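ForH (PDB 6NKO) probably takes part in formycin A biosynthesis in Streptomyces kaniharaensis and resembles the bifunctional AICAR transformylase/IMP cyclohydrolase of purine biosynthesis. Local coordinates at residues A[22-28]-A[112-118]; A[27-33]-A[161-165]; A[67-73]-A[82-88]. One frame throughout, in Å; residues are numbered along the deposited sequence.

Contact 1 of 3, residues A[22-28]-A[112-118]; sequences LAVLAVS and IDLVCNN
V24 lays its CG2 branch over the middle of the I112 side chain, touching CG2 at 3.8 Å and also reaching CD1; the two side chains cross at a slant. CG1 of V24 stands anti to the backbone N (chi1 179°), which turns CG2 toward I112. The L22 methyl CD2 meets CG1 of the same isoleucine. On the reverse face of the sheet A23 CB rests on L114 CB at 3.9 Å, L25 CD1 reaches the CB of C116, and the C116 sulfur touches V27 CG1. Between these two layers the strands run parallel, their axes 3° apart, with the usual parallel ladder: V24 N binds L114 O, and C116 N returns to V24 O at 2.9 Å. The D113 carboxylate closes the start of the pair, its OD2 taking L22 N at 3.0 Å while D113 N binds L22 O. At the far end A26 O is gripped twice, by N118 N at 3.3 Å and by N117 ND2 at 2.8 Å, the amide nitrogen lying in the carbonyl plane. N117 ND2 also binds D139, so a second residue steadies the amide. N118 lies alongside V27, OD1 at 3.5 Å from V27 CB, while its ND2 is taken by S160 O. Strand 22-26 is the middle one of a five-stranded parallel sheet, and 114-117 is its neighbour on the side of 157-159. Helices 33-42 and 165-174 cover the face of L25 and C116, helix 141-151 packs on A26 and V115, and strand 46-49 pairs with the other edge of strand 22-26.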
loop_
_atom_site.group_PDB
_atom_site.type_symbol
_atom_site.label_atom_id
_atom_site.label_comp_id
_atom_site.label_asym_id
_atom_site.label_seq_id
_atom_site.Cartn_x
_atom_site.Cartn_y
_atom_site.Cartn_z
ATOM N N LEU A 22 -10.898 2.452 6.426
ATOM C CA LEU A 22 -10.510 1.636 5.275
ATOM C C LEU A 22 -8.989 1.561 5.138
ATOM O O LEU A 22 -8.315 2.595 5.130
ATOM C CB LEU A 22 -11.126 2.199 3.991
ATOM C CG LEU A 22 -10.712 1.602 2.646
ATOM C CD1 LEU A 22 -10.942 0.102 2.631
ATOM C CD2 LEU A 22 -11.475 2.256 1.499
ATOM N N ALA A 23 -8.465 0.340 4.992
ATOM C CA ALA A 23 -7.052 0.073 4.743
ATOM C C ALA A 23 -6.883 -0.676 3.427
ATOM O O ALA A 23 -7.739 -1.483 3.056
ATOM C CB ALA A 23 -6.428 -0.752 5.869
ATOM N N VAL A 24 -5.771 -0.421 2.734
ATOM C CA VAL A 24 -5.426 -1.108 1.491
ATOM C C VAL A 24 -4.123 -1.863 1.717
ATOM O O VAL A 24 -3.090 -1.252 2.019
ATOM C CB VAL A 24 -5.297 -0.133 0.309
ATOM C CG1 VAL A 24 -4.907 -0.881 -0.966
ATOM C CG2 VAL A 24 -6.595 0.631 0.103
ATOM N N LEU A 25 -4.167 -3.184 1.557
ATOM C CA LEU A 25 -3.021 -4.058 1.799
ATOM C C LEU A 25 -2.516 -4.573 0.455
ATOM O O LEU A 25 -3.145 -5.440 -0.159
ATOM C CB LEU A 25 -3.404 -5.214 2.722
ATOM C CG LEU A 25 -3.220 -5.049 4.234
ATOM C CD1 LEU A 25 -3.600 -3.656 4.716
ATOM C CD2 LEU A 25 -4.022 -6.106 4.979
ATOM N N ALA A 26 -1.376 -4.041 0.002
ATOM C CA ALA A 26 -0.781 -4.413 -1.285
ATOM C C ALA A 26 0.675 -4.820 -1.053
ATOM O O ALA A 26 1.602 -4.134 -1.487
ATOM C CB ALA A 26 -0.882 -3.267 -2.290
ATOM N N VAL A 27 0.876 -5.950 -0.379
ATOM C CA VAL A 27 2.203 -6.388 0.035
ATOM C C VAL A 27 2.600 -7.627 -0.754
ATOM O O VAL A 27 1.765 -8.492 -1.045
ATOM C CB VAL A 27 2.269 -6.658 1.553
ATOM C CG1 VAL A 27 2.005 -5.377 2.329
ATOM C CG2 VAL A 27 1.286 -7.746 1.955
ATOM N N SER A 28 3.881 -7.697 -1.113
ATOM C CA SER A 28 4.471 -8.898 -1.689
ATOM C C SER A 28 5.151 -9.747 -0.622
ATOM O O SER A 28 5.093 -10.980 -0.678
ATOM C CB SER A 28 5.476 -8.521 -2.781
ATOM O OG SER A 28 4.868 -7.718 -3.778
ATOM N N ILE A 112 -8.946 6.588 2.205
ATOM C CA ILE A 112 -8.111 5.441 2.541
ATOM C C ILE A 112 -7.191 5.875 3.675
ATOM O O ILE A 112 -6.321 6.734 3.490
ATOM C CB ILE A 112 -7.322 4.933 1.327
ATOM C CG1 ILE A 112 -8.257 4.203 0.356
ATOM C CG2 ILE A 112 -6.200 4.011 1.772
ATOM C CD1 ILE A 112 -7.715 4.082 -1.053
ATOM N N ASP A 113 -7.386 5.290 4.856
ATOM C CA ASP A 113 -6.662 5.715 6.046
ATOM C C ASP A 113 -5.313 5.032 6.215
ATOM O O ASP A 113 -4.470 5.537 6.964
ATOM C CB ASP A 113 -7.513 5.463 7.294
ATOM C CG ASP A 113 -8.921 6.003 7.153
ATOM O OD1 ASP A 113 -9.122 7.213 7.396
ATOM O OD2 ASP A 113 -9.823 5.217 6.789
ATOM N N LEU A 114 -5.085 3.907 5.542
ATOM C CA LEU A 114 -3.848 3.159 5.720
ATOM C C LEU A 114 -3.477 2.476 4.414
ATOM O O LEU A 114 -4.325 1.847 3.774
ATOM C CB LEU A 114 -3.988 2.121 6.838
ATOM C CG LEU A 114 -2.713 1.396 7.278
ATOM C CD1 LEU A 114 -2.661 1.280 8.797
ATOM C CD2 LEU A 114 -2.611 0.021 6.624
ATOM N N VAL A 115 -2.208 2.598 4.033
ATOM C CA VAL A 115 -1.665 1.945 2.850
ATOM C C VAL A 115 -0.501 1.068 3.288
ATOM O O VAL A 115 0.389 1.527 4.013
ATOM C CB VAL A 115 -1.212 2.966 1.789
ATOM C CG1 VAL A 115 -0.437 2.271 0.675
ATOM C CG2 VAL A 115 -2.412 3.709 1.229
ATOM N N CYS A 116 -0.514 -0.187 2.850
ATOM C CA CYS A 116 0.545 -1.150 3.128
ATOM C C CYS A 116 1.066 -1.683 1.801
ATOM O O CYS A 116 0.305 -2.282 1.033
ATOM C CB CYS A 116 0.020 -2.290 4.000
ATOM S SG CYS A 116 1.227 -2.964 5.138
ATOM N N ASN A 117 2.353 -1.468 1.527
ATOM C CA ASN A 117 2.920 -1.819 0.228
ATOM C C ASN A 117 4.324 -2.389 0.389
ATOM O O ASN A 117 5.196 -1.744 0.981
ATOM C CB ASN A 117 2.941 -0.599 -0.702
ATOM C CG ASN A 117 3.465 -0.929 -2.087
ATOM O OD1 ASN A 117 4.350 -0.248 -2.604
ATOM N ND2 ASN A 117 2.925 -1.978 -2.693
ATOM N N ASN A 118 4.532 -3.592 -0.156
ATOM C CA ASN A 118 5.790 -4.328 -0.078
ATOM C C ASN A 118 6.230 -4.724 -1.480
ATOM O O ASN A 118 5.421 -4.787 -2.408
ATOM C CB ASN A 118 5.655 -5.601 0.774
ATOM C CG ASN A 118 5.807 -5.333 2.245
ATOM O OD1 ASN A 118 5.366 -6.122 3.079
ATOM N ND2 ASN A 118 6.440 -4.217 2.578
#

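Contact 2 of 3, residues A[27-33]-A[161-165]; sequences VSDKRNI and DPDDY
R31 and D163 form the salt bridge of this contact. NH1 reaches OD1 at 3.0 Å with the oxygen in the guanidinium plane, whereas the carboxylate is turned 48° from that plane and is met from above its own; a weak second bond comes from NH2. D161 OD1 lies 4.5 Å from R31 NH2, well out of the guanidinium plane, so it acts by charge without an N-H aimed at it; D161 is bridged to K193. Of the neutral bonds, N32 ND2 gives a nearly straight one to P162 O at 2.9 Å, approaching from above the carbonyl plane. D29 OD1 accepts R31 N, an Asx turn. A water 2.6 Å from D29 O also binds R31 O and Y165 OH.

Among the packing contacts, P162 CB covers one face of the R31 guanidinium. P162 CA lies over one face of the Y165 ring, and N32 O is at its edge, 3.2 Å from CD2. I33 CD1 meets CE2, and V27 CG1 meets OH. The two loops follow strands 22-26 and 157-159 at the C-terminal end of the sheet and lead into helices 33-42 and 165-174, with helix 51-59 touching V27 and I33.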
loop_
_atom_site.group_PDB
_atom_site.type_symbol
_atom_site.label_atom_id
_atom_site.label_comp_id
_atom_site.label_asym_id
_atom_site.label_seq_id
_atom_site.Cartn_x
_atom_site.Cartn_y
_atom_site.Cartn_z
ATOM N N VAL A 27 0.876 -5.950 -0.379
ATOM C CA VAL A 27 2.203 -6.388 0.035
ATOM C C VAL A 27 2.600 -7.627 -0.754
ATOM O O VAL A 27 1.765 -8.492 -1.045
ATOM C CB VAL A 27 2.269 -6.658 1.553
ATOM C CG1 VAL A 27 2.005 -5.377 2.329
ATOM C CG2 VAL A 27 1.286 -7.746 1.955
ATOM N N SER A 28 3.881 -7.697 -1.113
ATOM C CA SER A 28 4.471 -8.898 -1.689
ATOM C C SER A 28 5.151 -9.747 -0.622
ATOM O O SER A 28 5.093 -10.980 -0.678
ATOM C CB SER A 28 5.476 -8.521 -2.781
ATOM O OG SER A 28 4.868 -7.718 -3.778
ATOM N N ASP A 29 5.800 -9.097 0.341
ATOM C CA ASP A 29 6.308 -9.756 1.538
ATOM C C ASP A 29 5.152 -9.897 2.522
ATOM O O ASP A 29 4.680 -8.901 3.079
ATOM C CB ASP A 29 7.459 -8.945 2.130
ATOM C CG ASP A 29 8.006 -9.542 3.414
ATOM O OD1 ASP A 29 7.648 -10.689 3.753
ATOM O OD2 ASP A 29 8.804 -8.858 4.087
ATOM N N LYS A 30 4.694 -11.128 2.739
ATOM C CA LYS A 30 3.494 -11.378 3.528
ATOM C C LYS A 30 3.755 -11.467 5.025
ATOM O O LYS A 30 2.818 -11.741 5.782
ATOM C CB LYS A 30 2.813 -12.669 3.059
ATOM C CG LYS A 30 2.873 -12.893 1.565
ATOM C CD LYS A 30 1.672 -12.283 0.870
ATOM C CE LYS A 30 1.974 -12.004 -0.591
ATOM N NZ LYS A 30 0.734 -11.983 -1.404
ATOM N N ARG A 31 4.989 -11.245 5.473
ATOM C CA ARG A 31 5.298 -11.402 6.888
ATOM C C ARG A 31 4.515 -10.391 7.719
ATOM O O ARG A 31 4.508 -9.194 7.416
ATOM C CB ARG A 31 6.801 -11.240 7.123
ATOM C CG ARG A 31 7.182 -11.013 8.580
ATOM C CD ARG A 31 8.633 -11.395 8.841
ATOM N NE ARG A 31 9.547 -10.298 8.531
ATOM C CZ ARG A 31 9.771 -9.259 9.329
ATOM N NH1 ARG A 31 9.152 -9.169 10.499
ATOM N NH2 ARG A 31 10.616 -8.307 8.959
ATOM N N ASN A 32 3.842 -10.891 8.758
ATOM C CA ASN A 32 3.044 -10.121 9.712
ATOM C C ASN A 32 1.783 -9.520 9.104
ATOM O O ASN A 32 1.127 -8.697 9.757
ATOM C CB ASN A 32 3.856 -8.998 10.369
ATOM C CG ASN A 32 5.031 -9.515 11.165
ATOM O OD1 ASN A 32 5.110 -10.703 11.476
ATOM N ND2 ASN A 32 5.955 -8.622 11.505
ATOM N N ILE A 33 1.413 -9.903 7.878
ATOM C CA ILE A 33 0.261 -9.269 7.242
ATOM C C ILE A 33 -1.048 -9.756 7.856
ATOM O O ILE A 33 -2.049 -9.028 7.850
ATOM C CB ILE A 33 0.288 -9.493 5.717
ATOM C CG1 ILE A 33 -0.505 -8.394 5.006
ATOM C CG2 ILE A 33 -0.273 -10.863 5.350
ATOM C CD1 ILE A 33 -0.143 -6.989 5.445
ATOM N N ASP A 161 7.584 -1.552 6.031
ATOM C CA ASP A 161 8.363 -2.522 6.793
ATOM C C ASP A 161 7.456 -3.334 7.709
ATOM O O ASP A 161 6.789 -2.756 8.578
ATOM C CB ASP A 161 9.434 -1.794 7.607
ATOM C CG ASP A 161 10.436 -2.742 8.248
ATOM O OD1 ASP A 161 10.377 -3.958 7.981
ATOM O OD2 ASP A 161 11.293 -2.261 9.019
ATOM N N PRO A 162 7.401 -4.662 7.563
ATOM C CA PRO A 162 6.561 -5.475 8.461
ATOM C C PRO A 162 6.936 -5.371 9.935
ATOM O O PRO A 162 6.175 -5.861 10.778
ATOM C CB PRO A 162 6.767 -6.904 7.936
ATOM C CG PRO A 162 7.189 -6.726 6.508
ATOM C CD PRO A 162 7.995 -5.460 6.477
ATOM N N ASP A 163 8.071 -4.759 10.274
ATOM C CA ASP A 163 8.426 -4.547 11.671
ATOM C C ASP A 163 7.717 -3.346 12.284
ATOM O O ASP A 163 7.806 -3.148 13.500
ATOM C CB ASP A 163 9.941 -4.377 11.810
ATOM C CG ASP A 163 10.696 -5.670 11.567
ATOM O OD1 ASP A 163 10.143 -6.749 11.867
ATOM O OD2 ASP A 163 11.840 -5.607 11.071
ATOM N N ASP A 164 7.022 -2.547 11.478
ATOM C CA ASP A 164 6.254 -1.411 11.969
ATOM C C ASP A 164 4.783 -1.739 12.181
ATOM O O ASP A 164 4.041 -0.889 12.682
ATOM C CB ASP A 164 6.376 -0.229 10.998
ATOM C CG ASP A 164 7.804 0.261 10.845
ATOM O OD1 ASP A 164 8.542 0.277 11.851
ATOM O OD2 ASP A 164 8.187 0.635 9.717
ATOM N N TYR A 165 4.346 -2.948 11.816
ATOM C CA TYR A 165 2.922 -3.271 11.849
ATOM C C TYR A 165 2.380 -3.236 13.272
ATOM O O TYR A 165 1.309 -2.674 13.528
ATOM C CB TYR A 165 2.672 -4.652 11.232
ATOM C CG TYR A 165 2.895 -4.764 9.739
ATOM C CD1 TYR A 165 3.397 -3.699 8.998
ATOM C CD2 TYR A 165 2.606 -5.948 9.071
ATOM C CE1 TYR A 165 3.602 -3.812 7.635
ATOM C CE2 TYR A 165 2.807 -6.070 7.711
ATOM C CZ TYR A 165 3.306 -5.001 6.998
ATOM O OH TYR A 165 3.509 -5.123 5.642
HETATM O O HOH W 1 3.675 -7.755 5.141
#

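Contact 3 of 3, residues A[67-73]-A[82-88]; sequences IADLAGV and KTLTVSV
T85 directs its hydroxyl at the backbone of the opposing loop: OG1 donates to A71 O, met almost end-on to the carbonyl, though the modelled 2.5 Å is unusually short and doubtful as a length. The chi1 of 69° sets OG1 between the backbone N and the carbonyl carbon of T85, and from there the same oxygen also accepts V88 N in a weak capping bond of 3.3 Å. T85 is thus the N-cap of helix 86-93. Its methyl CG2 lies near the same A71 O and 3.9 Å from G72 CA, with V73 CB close by.

S87 and V88 point toward the loop, where S87 CB comes to 3.5 Å and V88 CG2 to 3.7 Å of A71 CB; the same V88 methyl is also close to A71 O, so the first helical turn packs against the loop. At the other end I67 and K82 cross at about a right angle, I67 CG2 meeting the lysine chain at CD, 3.7 Å away. I67 also crosses T83 squarely, touching its methyl. A68 CB lies against the CD and CE of K82. V73 CG1 packs over the K82 backbone, 3.6 Å from its N, and G72 CA comes to 3.0 Å from K82 O.

K82 divides its chemistry along its length: the methylenes serve as an apolar surface for I67 and A68, while bends at chi3 and chi4 carry NZ to G79 O and a salt bridge with E51. The T85 hydroxyl is probably restrained in rotation, giving to A71 O and accepting weakly from V88 N, and so links the loop carbonyl to the helix start.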
loop_
_atom_site.group_PDB
_atom_site.type_symbol
_atom_site.label_atom_id
_atom_site.label_comp_id
_atom_site.label_asym_id
_atom_site.label_seq_id
_atom_site.Cartn_x
_atom_site.Cartn_y
_atom_site.Cartn_z
ATOM N N ILE A 67 -9.428 -5.384 -3.555
ATOM C CA ILE A 67 -9.140 -4.033 -4.031
ATOM C C ILE A 67 -9.401 -3.897 -5.521
ATOM O O ILE A 67 -9.504 -2.780 -6.035
ATOM C CB ILE A 67 -7.683 -3.637 -3.716
ATOM C CG1 ILE A 67 -7.532 -2.119 -3.649
ATOM C CG2 ILE A 67 -6.753 -4.145 -4.806
ATOM C CD1 ILE A 67 -8.375 -1.456 -2.594
ATOM N N ALA A 68 -9.483 -5.011 -6.246
ATOM C CA ALA A 68 -9.802 -4.933 -7.665
ATOM C C ALA A 68 -11.254 -4.517 -7.875
ATOM O O ALA A 68 -11.532 -3.429 -8.397
ATOM C CB ALA A 68 -9.494 -6.265 -8.346
ATOM N N ASP A 69 -12.199 -5.384 -7.502
ATOM C CA ASP A 69 -13.612 -5.049 -7.659
ATOM C C ASP A 69 -13.965 -3.763 -6.917
ATOM O O ASP A 69 -14.803 -2.973 -7.371
ATOM C CB ASP A 69 -14.445 -6.219 -7.142
ATOM C CG ASP A 69 -13.925 -7.575 -7.641
ATOM O OD1 ASP A 69 -13.362 -7.657 -8.757
ATOM O OD2 ASP A 69 -14.048 -8.571 -6.895
ATOM N N LEU A 70 -13.336 -3.542 -5.770
ATOM C CA LEU A 70 -13.591 -2.375 -4.934
ATOM C C LEU A 70 -12.738 -1.228 -5.435
ATOM O O LEU A 70 -11.521 -1.247 -5.244
ATOM C CB LEU A 70 -13.222 -2.662 -3.484
ATOM C CG LEU A 70 -13.586 -1.725 -2.340
ATOM C CD1 LEU A 70 -14.789 -2.290 -1.623
ATOM C CD2 LEU A 70 -12.418 -1.600 -1.382
ATOM N N ALA A 71 -13.368 -0.212 -6.027
ATOM C CA ALA A 71 -12.693 1.045 -6.369
ATOM C C ALA A 71 -11.556 0.826 -7.352
ATOM O O ALA A 71 -10.742 1.720 -7.590
ATOM C CB ALA A 71 -12.153 1.765 -5.128
ATOM N N GLY A 72 -11.489 -0.358 -7.934
ATOM C CA GLY A 72 -10.397 -0.661 -8.816
ATOM C C GLY A 72 -10.922 -1.077 -10.157
ATOM O O GLY A 72 -12.085 -0.828 -10.500
ATOM N N VAL A 73 -10.074 -1.748 -10.917
ATOM C CA VAL A 73 -10.326 -1.967 -12.326
ATOM C C VAL A 73 -9.840 -3.386 -12.648
ATOM O O VAL A 73 -8.708 -3.592 -13.101
ATOM C CB VAL A 73 -9.676 -0.860 -13.192
ATOM C CG1 VAL A 73 -8.183 -1.060 -13.592
ATOM C CG2 VAL A 73 -10.676 -0.326 -14.354
ATOM N N LYS A 82 -5.272 -1.891 -11.565
ATOM C CA LYS A 82 -6.356 -2.144 -10.620
ATOM C C LYS A 82 -6.377 -1.165 -9.450
ATOM O O LYS A 82 -7.431 -0.989 -8.833
ATOM C CB LYS A 82 -6.271 -3.582 -10.103
ATOM C CG LYS A 82 -5.274 -3.797 -8.982
ATOM C CD LYS A 82 -5.587 -5.077 -8.231
ATOM C CE LYS A 82 -5.482 -6.287 -9.144
ATOM N NZ LYS A 82 -4.110 -6.430 -9.706
ATOM N N THR A 83 -5.256 -0.530 -9.118
ATOM C CA THR A 83 -5.254 0.520 -8.109
ATOM C C THR A 83 -5.068 1.902 -8.713
ATOM O O THR A 83 -5.009 2.889 -7.973
ATOM C CB THR A 83 -4.167 0.260 -7.057
ATOM O OG1 THR A 83 -2.909 0.046 -7.707
ATOM C CG2 THR A 83 -4.522 -0.962 -6.217
ATOM N N LEU A 84 -4.982 1.997 -10.037
ATOM C CA LEU A 84 -4.795 3.274 -10.717
ATOM C C LEU A 84 -6.146 3.787 -11.214
ATOM O O LEU A 84 -6.452 3.813 -12.406
ATOM C CB LEU A 84 -3.782 3.122 -11.848
ATOM C CG LEU A 84 -2.367 2.782 -11.365
ATOM C CD1 LEU A 84 -1.549 2.089 -12.450
ATOM C CD2 LEU A 84 -1.654 4.031 -10.865
ATOM N N THR A 85 -6.973 4.180 -10.247
ATOM C CA THR A 85 -8.283 4.758 -10.497
ATOM C C THR A 85 -8.443 6.000 -9.635
ATOM O O THR A 85 -7.684 6.231 -8.689
ATOM C CB THR A 85 -9.424 3.772 -10.191
ATOM O OG1 THR A 85 -9.502 3.554 -8.776
ATOM C CG2 THR A 85 -9.214 2.440 -10.905
ATOM N N VAL A 86 -9.454 6.802 -9.969
ATOM C CA VAL A 86 -9.738 8.003 -9.190
ATOM C C VAL A 86 -10.122 7.635 -7.763
ATOM O O VAL A 86 -9.737 8.315 -6.805
ATOM C CB VAL A 86 -10.836 8.835 -9.878
ATOM C CG1 VAL A 86 -11.261 9.994 -8.995
ATOM C CG2 VAL A 86 -10.353 9.331 -11.231
ATOM N N SER A 87 -10.867 6.542 -7.591
ATOM C CA SER A 87 -11.359 6.180 -6.265
ATOM C C SER A 87 -10.219 5.797 -5.326
ATOM O O SER A 87 -10.193 6.226 -4.166
ATOM C CB SER A 87 -12.370 5.040 -6.379
ATOM O OG SER A 87 -13.592 5.498 -6.930
ATOM N N VAL A 88 -9.267 4.992 -5.800
ATOM C CA VAL A 88 -8.173 4.562 -4.936
ATOM C C VAL A 88 -7.160 5.685 -4.744
ATOM O O VAL A 88 -6.816 6.042 -3.613
ATOM C CB VAL A 88 -7.505 3.293 -5.496
ATOM C CG1 VAL A 88 -6.210 3.009 -4.749
ATOM C CG2 VAL A 88 -8.448 2.110 -5.392
#

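Along the chain, 22-28 opens the loop of contact 1, and the overlapping 27-33 that of contact 2. Contact 1 closes at 112-118, joining the middle strand to its neighbour 114-117. Contact 3, a short closure of 67-73 on 82-88 beyond edge strand 65-66, falls wholly within that span and meets contact 1 where V24 touches I67 and I112 touches V88. Contact 2 shares V27 and S28 with contact 1 but ends later, at 161-165, so the two cross; it joins the loop between strand 22-26 and helix 33-42 to that between strand 157-159 and helix 165-174. Contact 3 also lies within its span, about 22 Å away between centres, on the opposite side of the chain's centre.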